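Local coordinates for protein esterase (Thermotoga maritima, PDB 3DOH) that hydrolyses carboxylic esters as a thermostable esterase in which an immunoglobulin-like domain is joined to an alpha/beta-hydrolase domain, at residues Leu139-Phe144 / Leu192-Asn197; Arg198-Trp203 / Cys214-Pro219; Ile265-Leu270 / Tyr275-Ala280. All coordinates share one frame; numbering follows the deposited sequence.

Interaction 1 of 3, residues Leu139-Phe144 / Leu192-Asn197; sequences LIIDDF and LQVAGN
Ile141 and Phe144 pack against Val194 and Ala195 where the two domains of the chain meet. Residues 139-144 form the linker that leaves strand 129-139 of the immunoglobulin-like sheet and enters strand 144-150, the first strand of the alpha/beta-hydrolase sheet; residues 192-197 belong to a short, weakly bonded helical turn of the hydrolase domain. The turn starts at Leu192, whose carbonyl O accepts from both Ala195 N, at 3.0 Å, and Gly196 N, the two backbone bonds that define this short turn. Gln193 comes next, its NE2 bonded to Asn190 OD1 just ahead of the turn. Val194 follows, with one branch for each linker residue. Its CG1 lies alongside Ile141, 3.4 Å from Ile141 CG1, the two side chains sliding past each other in opposite directions, while its CG2 sits over one face of the Phe144 ring, 4.0 Å from Phe144 CD2. On the sheet side, Arg161 touches both Ile141 and Val194, and Phe144 meets Val216. Beyond Val194, Ala195 offers only its methyl to the linker. Ile141 reaches it because CG1 stands beside the backbone N (chi1 -78°) and the chain is then extended (chi2 -177°), which carries the terminal methyl past Val194. Were Ile141 cut back to an alanine, Val194 CG1 and the Ala195 methyl would probably lose their apolar partner, opening a gap between linker and turn. The far end of this apolar patch is the pair Ile141 CD1 and Ala195 CB, 3.6 Å apart.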
loop_
_atom_site.group_PDB
_atom_site.type_symbol
_atom_site.label_atom_id
_atom_site.label_comp_id
_atom_site.label_asym_id
_atom_site.label_seq_id
_atom_site.Cartn_x
_atom_site.Cartn_y
_atom_site.Cartn_z
ATOM N N LEU A 139 3.869 -7.513 36.499
ATOM C CA LEU A 139 2.455 -7.730 36.780
ATOM C C LEU A 139 2.113 -9.216 36.773
ATOM O O LEU A 139 1.888 -9.807 35.717
ATOM C CB LEU A 139 1.586 -6.986 35.763
ATOM C CG LEU A 139 1.223 -5.541 36.111
ATOM C CD1 LEU A 139 0.354 -4.928 35.023
ATOM C CD2 LEU A 139 0.528 -5.470 37.461
ATOM N N ILE A 140 2.075 -9.815 37.959
ATOM C CA ILE A 140 1.725 -11.223 38.096
ATOM C C ILE A 140 2.944 -12.061 38.469
ATOM O O ILE A 140 2.834 -13.041 39.204
ATOM C CB ILE A 140 1.109 -11.780 36.798
ATOM C CG1 ILE A 140 -0.111 -10.952 36.389
ATOM C CG2 ILE A 140 0.733 -13.243 36.972
ATOM C CD1 ILE A 140 -1.324 -11.179 37.264
ATOM N N ILE A 141 4.105 -11.668 37.955
ATOM C CA ILE A 141 5.368 -12.260 38.378
ATOM C C ILE A 141 5.736 -11.825 39.792
ATOM O O ILE A 141 6.484 -12.511 40.488
ATOM C CB ILE A 141 6.516 -11.882 37.421
ATOM C CG1 ILE A 141 6.455 -12.737 36.154
ATOM C CG2 ILE A 141 7.860 -12.043 38.114
ATOM C CD1 ILE A 141 7.586 -12.472 35.184
ATOM N N ASP A 142 5.204 -10.682 40.212
ATOM C CA ASP A 142 5.426 -10.187 41.550
ATOM C C ASP A 142 4.483 -10.784 42.604
ATOM O O ASP A 142 4.652 -10.501 43.763
ATOM C CB ASP A 142 5.378 -8.657 41.558
ATOM C CG ASP A 142 3.978 -8.113 41.233
ATOM O OD1 ASP A 142 3.024 -8.942 41.003
ATOM O OD2 ASP A 142 3.853 -6.850 41.203
ATOM N N ASP A 143 3.513 -11.609 42.220
ATOM C CA ASP A 143 2.758 -12.388 43.222
ATOM C C ASP A 143 3.352 -13.730 43.605
ATOM O O ASP A 143 2.833 -14.377 44.515
ATOM C CB ASP A 143 1.310 -12.648 42.804
ATOM C CG ASP A 143 0.584 -11.396 42.433
ATOM O OD1 ASP A 143 0.535 -10.479 43.277
ATOM O OD2 ASP A 143 0.060 -11.324 41.291
ATOM N N PHE A 144 4.374 -14.169 42.878
ATOM C CA PHE A 144 5.079 -15.424 43.135
ATOM C C PHE A 144 6.228 -15.062 44.026
ATOM O O PHE A 144 7.183 -14.404 43.588
ATOM C CB PHE A 144 5.724 -15.997 41.850
ATOM C CG PHE A 144 4.770 -16.649 40.906
ATOM C CD1 PHE A 144 3.750 -15.911 40.291
ATOM C CD2 PHE A 144 4.898 -18.010 40.608
ATOM C CE1 PHE A 144 2.850 -16.498 39.428
ATOM C CE2 PHE A 144 3.992 -18.634 39.712
ATOM C CZ PHE A 144 2.967 -17.859 39.112
ATOM N N LEU A 192 13.614 -16.054 34.893
ATOM C CA LEU A 192 13.424 -16.654 33.568
ATOM C C LEU A 192 12.250 -17.605 33.424
ATOM O O LEU A 192 11.481 -17.476 32.463
ATOM C CB LEU A 192 14.689 -17.372 33.153
ATOM C CG LEU A 192 15.433 -16.769 31.966
ATOM C CD1 LEU A 192 15.057 -15.305 31.638
ATOM C CD2 LEU A 192 16.912 -16.924 32.223
ATOM N N GLN A 193 12.098 -18.518 34.385
ATOM C CA GLN A 193 11.204 -19.684 34.224
ATOM C C GLN A 193 9.746 -19.296 34.400
ATOM O O GLN A 193 8.802 -20.082 34.153
ATOM C CB GLN A 193 11.622 -20.854 35.150
ATOM C CG GLN A 193 11.124 -20.817 36.589
ATOM C CD GLN A 193 11.951 -19.914 37.485
ATOM O OE1 GLN A 193 12.750 -19.103 37.002
ATOM N NE2 GLN A 193 11.767 -20.047 38.803
ATOM N N VAL A 194 9.584 -18.045 34.796
ATOM C CA VAL A 194 8.298 -17.509 35.094
ATOM C C VAL A 194 8.010 -16.382 34.076
ATOM O O VAL A 194 6.900 -15.874 33.998
ATOM C CB VAL A 194 8.296 -17.110 36.617
ATOM C CG1 VAL A 194 8.082 -15.625 36.864
ATOM C CG2 VAL A 194 7.358 -17.992 37.434
ATOM N N ALA A 195 8.989 -16.017 33.264
ATOM C CA ALA A 195 8.823 -14.887 32.395
ATOM C C ALA A 195 8.944 -15.261 30.915
ATOM O O ALA A 195 8.485 -14.534 30.029
ATOM C CB ALA A 195 9.823 -13.846 32.740
ATOM N N GLY A 196 9.558 -16.399 30.642
ATOM C CA GLY A 196 9.810 -16.795 29.259
ATOM C C GLY A 196 8.559 -17.116 28.464
ATOM O O GLY A 196 8.558 -16.948 27.257
ATOM N N ASN A 197 7.489 -17.548 29.136
ATOM C CA ASN A 197 6.178 -17.844 28.508
ATOM C C ASN A 197 5.065 -17.854 29.585
ATOM O O ASN A 197 5.350 -17.554 30.738
ATOM C CB ASN A 197 6.252 -19.167 27.767
ATOM C CG ASN A 197 6.907 -20.240 28.599
ATOM O OD1 ASN A 197 7.875 -20.889 28.161
ATOM N ND2 ASN A 197 6.385 -20.450 29.817
#

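Interaction 2 of 3, residues Arg198-Trp203 / Cys214-Pro219; sequences RGAVVW and CFVLAP
Val216 is the bump of this contact, and the hollow that takes it lies between Ala200 and Trp203 on the irregular, partly 3-10 segment 198-203. Its two methyls divide the work. With CG1 anti to the backbone N (chi1 -174°), that branch comes up against the backbone of Ala200, 3.4 Å from Ala200 O, whereas CG2 turns to the other wall and lies 3.7 Å from Trp203 CB. Towards the end of the strand Ala218 CB meets Ala200 CB at 3.9 Å, methyl against methyl. With only these methyls between them, Ala200 and Ala218 stand where the two backbones come nearest, at 6.2 Å between their CA atoms. Just before the strand, Cys214 SG lies 4.0 Å from Trp203 CB.

Trp203 meets the strand through the root of its side chain, since the indole leads away. The ring is held by its own segment: NE1 donates to Gly199 O at 2.7 Å, with the acceptor near the ring plane but a bent N-H...O angle of 130°, and Val202 CG1 lies over one ring face towards its rim.

The layering is that of an alpha/beta-hydrolase. Strand 215-219 pairs with strands 157-163 and 174-180; on one side Leu217 packs on Ile250, Ile251 and Leu254 of helix 242-257, and on the other segment 198-203 lies over the strand, with the Trp203 indole running on to Ile372, Leu375 and Phe376 of helix 369-376.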
loop_
_atom_site.group_PDB
_atom_site.type_symbol
_atom_site.label_atom_id
_atom_site.label_comp_id
_atom_site.label_asym_id
_atom_site.label_seq_id
_atom_site.Cartn_x
_atom_site.Cartn_y
_atom_site.Cartn_z
ATOM N N ARG A 198 3.826 -18.188 29.231
ATOM C CA ARG A 198 2.705 -18.031 30.147
ATOM C C ARG A 198 2.537 -19.308 30.980
ATOM O O ARG A 198 1.518 -19.527 31.643
ATOM C CB ARG A 198 1.414 -17.670 29.380
ATOM C CG ARG A 198 1.185 -16.157 29.013
ATOM C CD ARG A 198 -0.301 -15.704 29.225
ATOM N NE ARG A 198 -0.413 -14.276 29.604
ATOM C CZ ARG A 198 -0.917 -13.276 28.832
ATOM N NH1 ARG A 198 -1.401 -13.515 27.593
ATOM N NH2 ARG A 198 -0.948 -12.004 29.290
ATOM N N GLY A 199 3.571 -20.150 30.965
ATOM C CA GLY A 199 3.518 -21.488 31.597
ATOM C C GLY A 199 3.205 -21.527 33.076
ATOM O O GLY A 199 2.508 -22.441 33.557
ATOM N N ALA A 200 3.709 -20.537 33.813
ATOM C CA ALA A 200 3.515 -20.510 35.268
ATOM C C ALA A 200 2.333 -19.611 35.598
ATOM O O ALA A 200 1.493 -19.910 36.424
ATOM C CB ALA A 200 4.778 -20.005 35.970
ATOM N N VAL A 201 2.280 -18.518 34.871
ATOM C CA VAL A 201 1.540 -17.356 35.226
ATOM C C VAL A 201 0.055 -17.459 34.847
ATOM O O VAL A 201 -0.821 -16.912 35.522
ATOM C CB VAL A 201 2.284 -16.206 34.513
ATOM C CG1 VAL A 201 1.420 -15.447 33.541
ATOM C CG2 VAL A 201 3.121 -15.387 35.484
ATOM N N VAL A 202 -0.254 -18.199 33.795
ATOM C CA VAL A 202 -1.659 -18.335 33.360
ATOM C C VAL A 202 -2.509 -18.832 34.541
ATOM O O VAL A 202 -3.572 -18.275 34.827
ATOM C CB VAL A 202 -1.790 -19.229 32.078
ATOM C CG1 VAL A 202 -1.290 -20.661 32.334
ATOM C CG2 VAL A 202 -3.204 -19.217 31.552
ATOM N N TRP A 203 -1.990 -19.826 35.265
ATOM C CA TRP A 203 -2.726 -20.401 36.357
ATOM C C TRP A 203 -2.930 -19.351 37.425
ATOM O O TRP A 203 -3.774 -19.478 38.282
ATOM C CB TRP A 203 -1.982 -21.588 36.896
ATOM C CG TRP A 203 -1.403 -22.452 35.764
ATOM C CD1 TRP A 203 -0.099 -22.467 35.323
ATOM C CD2 TRP A 203 -2.117 -23.387 34.942
ATOM N NE1 TRP A 203 0.029 -23.350 34.279
ATOM C CE2 TRP A 203 -1.194 -23.925 34.026
ATOM C CE3 TRP A 203 -3.453 -23.800 34.876
ATOM C CZ2 TRP A 203 -1.564 -24.876 33.062
ATOM C CZ3 TRP A 203 -3.822 -24.748 33.929
ATOM C CH2 TRP A 203 -2.884 -25.268 33.032
ATOM N N CYS A 214 -5.673 -22.179 43.955
ATOM C CA CYS A 214 -4.597 -22.590 43.061
ATOM C C CYS A 214 -3.242 -22.108 43.567
ATOM O O CYS A 214 -3.003 -20.905 43.679
ATOM C CB CYS A 214 -4.847 -22.067 41.645
ATOM S SG CYS A 214 -3.638 -22.622 40.420
ATOM N N PHE A 215 -2.359 -23.053 43.873
ATOM C CA PHE A 215 -0.952 -22.764 44.006
ATOM C C PHE A 215 -0.227 -23.095 42.699
ATOM O O PHE A 215 -0.618 -24.011 41.949
ATOM C CB PHE A 215 -0.338 -23.648 45.087
ATOM C CG PHE A 215 -0.800 -23.346 46.497
ATOM C CD1 PHE A 215 -1.988 -23.875 46.992
ATOM C CD2 PHE A 215 0.004 -22.610 47.359
ATOM C CE1 PHE A 215 -2.404 -23.622 48.302
ATOM C CE2 PHE A 215 -0.397 -22.361 48.693
ATOM C CZ PHE A 215 -1.589 -22.859 49.161
ATOM N N VAL A 216 0.858 -22.362 42.452
ATOM C CA VAL A 216 1.726 -22.626 41.315
ATOM C C VAL A 216 3.159 -22.652 41.763
ATOM O O VAL A 216 3.663 -21.678 42.292
ATOM C CB VAL A 216 1.616 -21.551 40.235
ATOM C CG1 VAL A 216 2.419 -21.939 38.996
ATOM C CG2 VAL A 216 0.174 -21.318 39.861
ATOM N N LEU A 217 3.818 -23.769 41.508
ATOM C CA LEU A 217 5.217 -23.904 41.777
ATOM C C LEU A 217 5.937 -23.921 40.450
ATOM O O LEU A 217 5.624 -24.715 39.549
ATOM C CB LEU A 217 5.471 -25.203 42.536
ATOM C CG LEU A 217 6.835 -25.854 42.396
ATOM C CD1 LEU A 217 7.858 -25.029 43.054
ATOM C CD2 LEU A 217 6.801 -27.214 42.998
ATOM N N ALA A 218 6.940 -23.058 40.355
ATOM C CA ALA A 218 7.714 -22.913 39.143
ATOM C C ALA A 218 9.170 -22.977 39.544
ATOM O O ALA A 218 9.756 -21.986 39.975
ATOM C CB ALA A 218 7.387 -21.583 38.471
ATOM N N PRO A 219 9.743 -24.163 39.508
ATOM C CA PRO A 219 11.180 -24.356 39.722
ATOM C C PRO A 219 12.111 -23.989 38.564
ATOM O O PRO A 219 11.740 -24.142 37.398
ATOM C CB PRO A 219 11.289 -25.855 40.051
ATOM C CG PRO A 219 10.118 -26.458 39.415
ATOM C CD PRO A 219 9.011 -25.428 39.443
#

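Interaction 3 of 3, residues Ile265-Leu270 / Tyr275-Ala280; sequences IYITGL and YGTWTA
Thr268 and Thr277 mark the nearest approach of the backbones, 5.9 Å between their CA atoms, where strand 265-270 and helix 275-280 run roughly antiparallel at an angle of 147°, their axes approaching to 7.0 Å. Thr277 carries most of the contact. Its OG1, beside the backbone N (chi1 -59°), lies 3.1 Å from Gly269 N, but the angle is too poor for a hydrogen bond; the hydroxyl is bonded instead to Gly273 O, one turn earlier in its own helix. The methyl CG2 is directed at the strand two residues further back, 3.6 Å from Ile267 O and close to Ile267 CG2. Helix and strand here are successive elements of a beta-alpha-beta unit that goes on to strand 290-294, and the tight turn between them fits the nucleophile elbow of alpha/beta-hydrolases, a GxSxG motif formed by Gly269, Ser271 and Gly273, with Ser271 as the probable nucleophile. Gly269 thus places the start of this motif right beside Thr277. Further from the elbow, Ile267 extends its longer branch, CG1 being anti to the backbone N (chi1 -175°), to the next helical turn, where CD1 rests 4.0 Å from Ala280 CB. Thr268 faces the other side of the sheet, its OG1 hydrogen-bonded to Ile292 O and Tyr366 OH.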
loop_
_atom_site.group_PDB
_atom_site.type_symbol
_atom_site.label_atom_id
_atom_site.label_comp_id
_atom_site.label_asym_id
_atom_site.label_seq_id
_atom_site.Cartn_x
_atom_site.Cartn_y
_atom_site.Cartn_z
ATOM N N ILE A 265 -2.419 -32.408 42.480
ATOM C CA ILE A 265 -1.134 -31.849 42.087
ATOM C C ILE A 265 -0.977 -32.142 40.590
ATOM O O ILE A 265 -0.754 -33.292 40.181
ATOM C CB ILE A 265 0.063 -32.409 42.931
ATOM C CG1 ILE A 265 -0.082 -31.976 44.388
ATOM C CG2 ILE A 265 1.418 -31.884 42.401
ATOM C CD1 ILE A 265 0.765 -32.821 45.317
ATOM N N TYR A 266 -1.146 -31.106 39.789
ATOM C CA TYR A 266 -1.107 -31.214 38.353
ATOM C C TYR A 266 0.289 -30.841 37.932
ATOM O O TYR A 266 1.045 -30.251 38.689
ATOM C CB TYR A 266 -2.085 -30.235 37.784
ATOM C CG TYR A 266 -3.517 -30.377 38.320
ATOM C CD1 TYR A 266 -4.173 -31.599 38.294
ATOM C CD2 TYR A 266 -4.242 -29.268 38.786
ATOM C CE1 TYR A 266 -5.478 -31.726 38.748
ATOM C CE2 TYR A 266 -5.558 -29.394 39.236
ATOM C CZ TYR A 266 -6.160 -30.630 39.213
ATOM O OH TYR A 266 -7.477 -30.812 39.647
ATOM N N ILE A 267 0.665 -31.199 36.723
ATOM C CA ILE A 267 2.010 -30.883 36.256
ATOM C C ILE A 267 2.075 -30.689 34.738
ATOM O O ILE A 267 1.520 -31.492 33.992
ATOM C CB ILE A 267 3.036 -31.964 36.690
ATOM C CG1 ILE A 267 4.460 -31.557 36.289
ATOM C CG2 ILE A 267 2.638 -33.348 36.152
ATOM C CD1 ILE A 267 5.524 -32.201 37.165
ATOM N N THR A 268 2.758 -29.628 34.316
ATOM C CA THR A 268 2.939 -29.304 32.930
ATOM C C THR A 268 4.305 -28.644 32.740
ATOM O O THR A 268 4.857 -28.041 33.671
ATOM C CB THR A 268 1.782 -28.366 32.386
ATOM O OG1 THR A 268 2.012 -28.039 30.995
ATOM C CG2 THR A 268 1.694 -27.084 33.205
ATOM N N GLY A 269 4.835 -28.767 31.530
ATOM C CA GLY A 269 6.060 -28.130 31.142
ATOM C C GLY A 269 6.217 -28.300 29.641
ATOM O O GLY A 269 5.506 -29.085 29.026
ATOM N N LEU A 270 7.147 -27.554 29.055
ATOM C CA LEU A 270 7.321 -27.552 27.607
ATOM C C LEU A 270 8.751 -27.920 27.231
ATOM O O LEU A 270 9.704 -27.485 27.878
ATOM C CB LEU A 270 6.961 -26.182 27.027
ATOM C CG LEU A 270 7.663 -24.975 27.650
ATOM C CD1 LEU A 270 7.099 -24.678 29.032
ATOM C CD2 LEU A 270 9.165 -25.203 27.720
ATOM N N TYR A 275 9.658 -33.251 28.364
ATOM C CA TYR A 275 10.406 -34.455 28.823
ATOM C C TYR A 275 10.345 -34.589 30.327
ATOM O O TYR A 275 10.092 -35.680 30.847
ATOM C CB TYR A 275 11.886 -34.401 28.403
ATOM C CG TYR A 275 12.129 -34.649 26.940
ATOM C CD1 TYR A 275 12.452 -35.932 26.480
ATOM C CD2 TYR A 275 12.058 -33.618 26.016
ATOM C CE1 TYR A 275 12.709 -36.179 25.135
ATOM C CE2 TYR A 275 12.305 -33.853 24.670
ATOM C CZ TYR A 275 12.632 -35.150 24.245
ATOM O OH TYR A 275 12.850 -35.423 22.932
ATOM N N GLY A 276 10.580 -33.461 31.009
ATOM C CA GLY A 276 10.493 -33.380 32.466
ATOM C C GLY A 276 9.176 -33.890 33.007
ATOM O O GLY A 276 9.154 -34.685 33.972
ATOM N N THR A 277 8.083 -33.443 32.384
ATOM C CA THR A 277 6.731 -33.813 32.767
ATOM C C THR A 277 6.538 -35.298 32.537
ATOM O O THR A 277 6.052 -35.998 33.429
ATOM C CB THR A 277 5.661 -32.945 32.015
ATOM O OG1 THR A 277 5.903 -31.572 32.322
ATOM C CG2 THR A 277 4.201 -33.310 32.398
ATOM N N TRP A 278 6.907 -35.795 31.357
ATOM C CA TRP A 278 6.701 -37.229 31.072
ATOM C C TRP A 278 7.456 -38.064 32.094
ATOM O O TRP A 278 6.927 -39.085 32.552
ATOM C CB TRP A 278 7.203 -37.626 29.692
ATOM C CG TRP A 278 6.290 -37.290 28.595
ATOM C CD1 TRP A 278 6.525 -36.392 27.576
ATOM C CD2 TRP A 278 4.978 -37.854 28.347
ATOM N NE1 TRP A 278 5.448 -36.365 26.734
ATOM C CE2 TRP A 278 4.484 -37.245 27.173
ATOM C CE3 TRP A 278 4.173 -38.805 29.013
ATOM C CZ2 TRP A 278 3.221 -37.554 26.638
ATOM C CZ3 TRP A 278 2.908 -39.114 28.481
ATOM C CH2 TRP A 278 2.450 -38.492 27.303
ATOM N N THR A 279 8.694 -37.638 32.422
ATOM C CA THR A 279 9.579 -38.379 33.306
ATOM C C THR A 279 9.014 -38.386 34.721
ATOM O O THR A 279 8.907 -39.442 35.345
ATOM C CB THR A 279 11.041 -37.823 33.263
ATOM O OG1 THR A 279 11.598 -37.992 31.940
ATOM C CG2 THR A 279 11.954 -38.527 34.302
ATOM N N ALA A 280 8.647 -37.199 35.208
ATOM C CA ALA A 280 7.990 -37.022 36.517
ATOM C C ALA A 280 6.805 -37.934 36.777
ATOM O O ALA A 280 6.720 -38.568 37.823
ATOM C CB ALA A 280 7.564 -35.599 36.701
#

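Interactions 1 and 2 adjoin, their centres 8 Å apart: segments 192-197 and 198-203 are consecutive, Val194 CG2 lies 3.6 Å from Ala200 CB, and Gln193 NE2 probably bonds to Ala218 O at 3.0 Å. Packing of Ile140 CG2 on Val201 CG2, 3.5 Å apart, adds a second link from the interdomain linker to the segment over the sheet. Interaction 3, about 13 Å from interaction 2 and 19 Å from interaction 1 between centres, belongs to the same sheet as interaction 2; Trp203 CZ2 reaches Thr268 CG2 at 3.9 Å. Of the three, interaction 3 contains part of the probable nucleophile elbow, beside a likely Ser271-His359-Asp319 triad.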